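Local structure of lipoprotein (Mycoplasma mycoides subsp. capri, 7ADK) at residues P266-L272 with S663-E669; Y633-T639 with Y752-A758. The protein probably serves as the MIP protease of mycoplasma, a surface lipoprotein peptidase that works with MIB to promote dissociation of antibodies from their antigens. The contacts are given in a common frame with arbitrary orientation. Numbering follows the deposited sequence.

Contact 1: P266-L272 with S663-E669; sequences PSVVDSL and SLWINSE
Neither segment forms a regular helix or strand; 266-272, from the loop between helix 220-226 and strand 289-293, runs opposite in direction to 663-669, from the loop between helices 651-655 and 688-691, with CA-CA separations of 5.1 Å for Ser267-Asn667, 4.3 Å for Val269-Trp665 and 5.2 Å for Asp270-Leu664. Residues 266-268 are in polyproline-like extension, then the chain bends through Val269 and Asp270 (psi -27° and 5°); 663-669 stays largely extended. The firm hydrogen bond is Val268 N to Ser668 O, 3.2 Å and nearly straight. Ser668 N reaches Ser267 OG weakly at 3.2 Å, and Ser267 OG (chi1 t) donates to Val268 O at 2.7 Å; this hydroxyl is crowded in the model, its position less certain.

Trp665 (chi1 -141°, chi2 -90°) lays one ring face against Val269: Val269 CB sits 4.2 Å from the six-membered centroid in a CH-pi contact. Val268 CG1 meets Ile666 CG2 at 3.4 Å, and Leu272 CD2 meets Leu664 CD2 at 3.8 Å. Asp270 OD2 hydrogen-bonds Tyr673 OH, and Ser663 OG hydrogen-bonds Asp643 OD2. Apolar packing thus supplements one good backbone hydrogen bond and a weak one, while neighbouring loops satisfy these polar ends.

Contact 2: Y633-T639 with Y752-A758; sequences YIVGYPT and YAPAGGA
Tyr633, with chi1 31° and chi2 -85°, points its ring edge at the face of Tyr752 (chi1 t, chi2 59°) in an edge-to-face pair, centroids 4.6 Å apart and planes at 59°. The Tyr752 hydroxyl OH donates to Val635 O at 2.8 Å. Between Tyr633 and Val635 the chain makes an inverse gamma turn centred on Ile634. The loop 752-758 leads into strand 761-765, and Gly757-Ala758 opens a Gly-x-Ser-Gly sequence like that around the nucleophile of PA-clan serine peptidases, so the contact probably borders the active site. Here the backbones form a single bridge, Pro638 with Gly757, CA to CA 4.0 Å. Gly636, at phi 77°, packs its CA 3.7 Å from Ala758 CB, where a side chain would clash. Pro638, C-gamma endo, sets CG 3.9 Å from Pro754 CB and CD 3.9 Å from Ala758 CB. Thr639, chi1 p, gives Gly756 O two hydrogen bonds, from Thr639 N at 3.0 Å and Thr639 OG1 at 2.7 Å.

The two contacts meet in the interior, centres about 9 Å apart, and their segments alternate along the chain. Contact 2 lies nearer the chain's centre, yet the turn at Gly756 reaches solvent; contact 1 is almost wholly buried, and its Glu669 hydrogen-bonds Asn683 of the immunoglobulin-blocking partner chain. Contact 1 involves the loop before strand 289-293, contact 2 the loop between strands 737-747 and 761-765; their other segments flank helix 651-655 and tie them together. Tyr633 OH and Asn667 OD1, 2.8 Å apart, make what is probably a weak hydrogen bond, and Ser663 N probably hydrogen-bonds Pro638 O (3.1 Å). Valines, Ile666 and Trp665 share contact 1 with serines; tyrosines, prolines and glycines dominate contact 2.

Contact 1: P266-L272 with S663-E669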
loop_
_atom_site.group_PDB
_atom_site.type_symbol
_atom_site.label_atom_id
_atom_site.label_comp_id
_atom_site.label_asym_id
_atom_site.label_seq_id
_atom_site.Cartn_x
_atom_site.Cartn_y
_atom_site.Cartn_z
ATOM N N PRO B 266 7.158 3.989 -14.123
ATOM C CA PRO B 266 7.732 4.475 -12.868
ATOM C C PRO B 266 8.040 3.323 -11.891
ATOM O O PRO B 266 7.271 2.376 -11.797
ATOM C CB PRO B 266 6.679 5.417 -12.279
ATOM C CG PRO B 266 5.860 5.855 -13.479
ATOM C CD PRO B 266 5.872 4.622 -14.362
ATOM N N SER B 267 9.120 3.410 -11.119
ATOM C CA SER B 267 9.677 2.281 -10.339
ATOM C C SER B 267 8.750 1.482 -9.391
ATOM O O SER B 267 7.671 1.912 -8.987
ATOM C CB SER B 267 10.866 2.832 -9.547
ATOM O OG SER B 267 11.392 1.925 -8.618
ATOM N N VAL B 268 9.238 0.320 -8.933
ATOM C CA VAL B 268 8.867 -0.318 -7.650
ATOM C C VAL B 268 9.085 0.614 -6.439
ATOM O O VAL B 268 9.588 1.721 -6.602
ATOM C CB VAL B 268 9.462 -1.746 -7.585
ATOM C CG1 VAL B 268 10.955 -1.782 -7.336
ATOM C CG2 VAL B 268 8.796 -2.667 -6.565
ATOM N N VAL B 269 8.635 0.230 -5.236
ATOM C CA VAL B 269 8.312 1.201 -4.173
ATOM C C VAL B 269 8.661 0.875 -2.710
ATOM O O VAL B 269 8.805 1.793 -1.916
ATOM C CB VAL B 269 6.820 1.497 -4.260
ATOM C CG1 VAL B 269 5.992 0.301 -3.823
ATOM C CG2 VAL B 269 6.421 2.661 -3.375
ATOM N N ASP B 270 8.738 -0.385 -2.287
ATOM C CA ASP B 270 8.975 -0.731 -0.868
ATOM C C ASP B 270 10.066 -1.804 -0.740
ATOM O O ASP B 270 10.309 -2.295 0.349
ATOM C CB ASP B 270 7.684 -1.184 -0.144
ATOM C CG ASP B 270 6.491 -0.214 0.003
ATOM O OD1 ASP B 270 6.681 0.962 0.375
ATOM O OD2 ASP B 270 5.334 -0.670 -0.176
ATOM N N SER B 271 10.696 -2.197 -1.849
ATOM C CA SER B 271 11.560 -3.373 -1.974
ATOM C C SER B 271 13.003 -2.972 -2.281
ATOM O O SER B 271 13.222 -1.958 -2.925
ATOM C CB SER B 271 11.008 -4.289 -3.063
ATOM O OG SER B 271 11.710 -5.506 -3.048
ATOM N N LEU B 272 13.985 -3.743 -1.813
ATOM C CA LEU B 272 15.421 -3.532 -2.053
ATOM C C LEU B 272 15.984 -4.607 -2.992
ATOM O O LEU B 272 15.980 -5.778 -2.643
ATOM C CB LEU B 272 16.198 -3.615 -0.728
ATOM C CG LEU B 272 15.720 -2.692 0.394
ATOM C CD1 LEU B 272 16.579 -2.922 1.633
ATOM C CD2 LEU B 272 15.747 -1.232 -0.028
ATOM N N SER B 663 6.572 6.607 1.031
ATOM C CA SER B 663 7.067 5.356 0.426
ATOM C C SER B 663 8.591 5.382 0.234
ATOM O O SER B 663 9.151 6.456 0.089
ATOM C CB SER B 663 6.432 5.150 -0.945
ATOM O OG SER B 663 5.028 5.198 -0.896
ATOM N N LEU B 664 9.279 4.236 0.183
ATOM C CA LEU B 664 10.718 4.114 -0.120
ATOM C C LEU B 664 10.957 3.832 -1.614
ATOM O O LEU B 664 11.352 2.736 -2.002
ATOM C CB LEU B 664 11.333 3.038 0.795
ATOM C CG LEU B 664 12.858 2.831 0.631
ATOM C CD1 LEU B 664 13.668 3.788 1.483
ATOM C CD2 LEU B 664 13.234 1.422 1.042
ATOM N N TRP B 665 10.683 4.816 -2.472
ATOM C CA TRP B 665 10.780 4.678 -3.934
ATOM C C TRP B 665 12.219 4.402 -4.416
ATOM O O TRP B 665 13.206 4.740 -3.777
ATOM C CB TRP B 665 10.145 5.888 -4.633
ATOM C CG TRP B 665 9.352 5.628 -5.883
ATOM C CD1 TRP B 665 9.827 5.618 -7.145
ATOM C CD2 TRP B 665 7.921 5.364 -6.019
ATOM N NE1 TRP B 665 8.810 5.348 -8.026
ATOM C CE2 TRP B 665 7.623 5.143 -7.387
ATOM C CE3 TRP B 665 6.833 5.320 -5.130
ATOM C CZ2 TRP B 665 6.354 4.799 -7.843
ATOM C CZ3 TRP B 665 5.542 4.992 -5.575
ATOM C CH2 TRP B 665 5.306 4.703 -6.921
ATOM N N ILE B 666 12.318 3.715 -5.541
ATOM C CA ILE B 666 13.501 3.042 -6.085
ATOM C C ILE B 666 13.596 3.330 -7.586
ATOM O O ILE B 666 12.971 4.250 -8.089
ATOM C CB ILE B 666 13.541 1.560 -5.567
ATOM C CG1 ILE B 666 14.635 0.613 -6.120
ATOM C CG2 ILE B 666 12.197 0.835 -5.514
ATOM C CD1 ILE B 666 14.752 -0.736 -5.399
ATOM N N ASN B 667 14.409 2.575 -8.297
ATOM C CA ASN B 667 14.702 2.615 -9.717
ATOM C C ASN B 667 14.810 1.156 -10.161
ATOM O O ASN B 667 15.883 0.554 -10.041
ATOM C CB ASN B 667 16.027 3.362 -9.821
ATOM C CG ASN B 667 16.543 3.500 -11.225
ATOM O OD1 ASN B 667 15.797 3.715 -12.164
ATOM N ND2 ASN B 667 17.843 3.467 -11.414
ATOM N N SER B 668 13.678 0.506 -10.414
ATOM C CA SER B 668 13.594 -0.929 -10.719
ATOM C C SER B 668 12.261 -1.346 -11.322
ATOM O O SER B 668 11.251 -0.665 -11.176
ATOM C CB SER B 668 13.813 -1.764 -9.461
ATOM O OG SER B 668 15.185 -1.885 -9.235
ATOM N N GLU B 669 12.281 -2.528 -11.938
ATOM C CA GLU B 669 11.126 -3.234 -12.480
ATOM C C GLU B 669 9.974 -3.323 -11.467
ATOM O O GLU B 669 10.142 -3.821 -10.357
ATOM C CB GLU B 669 11.503 -4.676 -12.866
ATOM C CG GLU B 669 12.730 -4.873 -13.743
ATOM C CD GLU B 669 13.001 -6.349 -14.096
ATOM O OE1 GLU B 669 12.159 -7.237 -13.885
ATOM O OE2 GLU B 669 14.090 -6.634 -14.619
#

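Contact 2: Y633-T639 with Y752-A758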
loop_
_atom_site.group_PDB
_atom_site.type_symbol
_atom_site.label_atom_id
_atom_site.label_comp_id
_atom_site.label_asym_id
_atom_site.label_seq_id
_atom_site.Cartn_x
_atom_site.Cartn_y
_atom_site.Cartn_z
ATOM N N TYR B 633 19.260 4.883 -7.592
ATOM C CA TYR B 633 18.486 5.847 -6.837
ATOM C C TYR B 633 17.394 5.209 -5.960
ATOM O O TYR B 633 16.221 5.515 -6.123
ATOM C CB TYR B 633 18.058 7.085 -7.680
ATOM C CG TYR B 633 17.810 6.932 -9.153
ATOM C CD1 TYR B 633 18.862 7.002 -10.071
ATOM C CD2 TYR B 633 16.507 6.772 -9.610
ATOM C CE1 TYR B 633 18.616 6.820 -11.444
ATOM C CE2 TYR B 633 16.283 6.478 -10.958
ATOM C CZ TYR B 633 17.340 6.448 -11.878
ATOM O OH TYR B 633 17.155 5.927 -13.128
ATOM N N ILE B 634 17.766 4.331 -5.001
ATOM C CA ILE B 634 16.944 4.178 -3.771
ATOM C C ILE B 634 17.231 5.404 -2.962
ATOM O O ILE B 634 18.059 5.450 -2.068
ATOM C CB ILE B 634 17.147 2.955 -2.856
ATOM C CG1 ILE B 634 16.851 1.699 -3.653
ATOM C CG2 ILE B 634 16.159 3.011 -1.666
ATOM C CD1 ILE B 634 16.845 0.424 -2.807
ATOM N N VAL B 635 16.538 6.421 -3.376
ATOM C CA VAL B 635 16.551 7.743 -2.816
ATOM C C VAL B 635 15.184 8.296 -3.068
ATOM O O VAL B 635 14.427 7.797 -3.901
ATOM C CB VAL B 635 17.608 8.654 -3.447
ATOM C CG1 VAL B 635 19.037 8.311 -3.036
ATOM C CG2 VAL B 635 17.559 8.552 -4.951
ATOM N N GLY B 636 14.865 9.347 -2.343
ATOM C CA GLY B 636 13.553 9.930 -2.435
ATOM C C GLY B 636 12.529 9.113 -1.680
ATOM O O GLY B 636 12.441 7.892 -1.770
ATOM N N TYR B 637 11.698 9.847 -0.966
ATOM C CA TYR B 637 10.489 9.332 -0.371
ATOM C C TYR B 637 9.336 10.193 -0.885
ATOM O O TYR B 637 9.121 11.294 -0.377
ATOM C CB TYR B 637 10.636 9.326 1.151
ATOM C CG TYR B 637 11.810 8.542 1.706
ATOM C CD1 TYR B 637 13.083 9.138 1.786
ATOM C CD2 TYR B 637 11.600 7.282 2.286
ATOM C CE1 TYR B 637 14.125 8.508 2.488
ATOM C CE2 TYR B 637 12.636 6.656 2.997
ATOM C CZ TYR B 637 13.896 7.274 3.120
ATOM O OH TYR B 637 14.852 6.713 3.901
ATOM N N PRO B 638 8.615 9.787 -1.931
ATOM C CA PRO B 638 7.396 10.473 -2.310
ATOM C C PRO B 638 6.311 10.241 -1.258
ATOM O O PRO B 638 6.317 9.230 -0.560
ATOM C CB PRO B 638 7.039 9.919 -3.680
ATOM C CG PRO B 638 7.634 8.519 -3.676
ATOM C CD PRO B 638 8.841 8.620 -2.759
ATOM N N THR B 639 5.345 11.142 -1.158
ATOM C CA THR B 639 4.133 10.890 -0.368
ATOM C C THR B 639 3.415 9.638 -0.864
ATOM O O THR B 639 3.380 9.353 -2.060
ATOM C CB THR B 639 3.167 12.074 -0.409
ATOM O OG1 THR B 639 2.872 12.437 -1.737
ATOM C CG2 THR B 639 3.728 13.293 0.316
ATOM N N TYR B 752 11.689 6.415 -13.363
ATOM C CA TYR B 752 11.649 7.292 -12.182
ATOM C C TYR B 752 10.795 8.550 -12.330
ATOM O O TYR B 752 11.290 9.659 -12.532
ATOM C CB TYR B 752 13.081 7.624 -11.779
ATOM C CG TYR B 752 13.304 7.978 -10.318
ATOM C CD1 TYR B 752 12.977 7.070 -9.296
ATOM C CD2 TYR B 752 13.874 9.208 -9.977
ATOM C CE1 TYR B 752 13.175 7.411 -7.945
ATOM C CE2 TYR B 752 14.071 9.558 -8.635
ATOM C CZ TYR B 752 13.714 8.667 -7.615
ATOM O OH TYR B 752 13.866 9.059 -6.331
ATOM N N ALA B 753 9.488 8.389 -12.146
ATOM C CA ALA B 753 8.557 9.493 -11.973
ATOM C C ALA B 753 7.796 9.409 -10.625
ATOM O O ALA B 753 6.581 9.226 -10.600
ATOM C CB ALA B 753 7.676 9.561 -13.217
ATOM N N PRO B 754 8.491 9.510 -9.476
ATOM C CA PRO B 754 7.880 9.533 -8.149
ATOM C C PRO B 754 7.117 10.843 -7.888
ATOM O O PRO B 754 7.676 11.871 -7.509
ATOM C CB PRO B 754 9.043 9.341 -7.179
ATOM C CG PRO B 754 10.218 9.961 -7.911
ATOM C CD PRO B 754 9.937 9.552 -9.343
ATOM N N ALA B 755 5.804 10.796 -8.047
ATOM C CA ALA B 755 4.916 11.930 -7.829
ATOM C C ALA B 755 4.914 12.443 -6.376
ATOM O O ALA B 755 4.951 11.655 -5.434
ATOM C CB ALA B 755 3.511 11.519 -8.266
ATOM N N GLY B 756 4.789 13.761 -6.193
ATOM C CA GLY B 756 4.418 14.400 -4.926
ATOM C C GLY B 756 5.415 14.215 -3.782
ATOM O O GLY B 756 5.071 13.720 -2.710
ATOM N N GLY B 757 6.676 14.541 -4.026
ATOM C CA GLY B 757 7.797 14.347 -3.105
ATOM C C GLY B 757 9.016 13.823 -3.864
ATOM O O GLY B 757 9.068 13.943 -5.088
ATOM N N ALA B 758 10.005 13.252 -3.169
ATOM C CA ALA B 758 11.226 12.706 -3.785
ATOM C C ALA B 758 12.051 13.682 -4.646
ATOM O O ALA B 758 12.969 13.261 -5.345
ATOM C CB ALA B 758 10.901 11.416 -4.542
#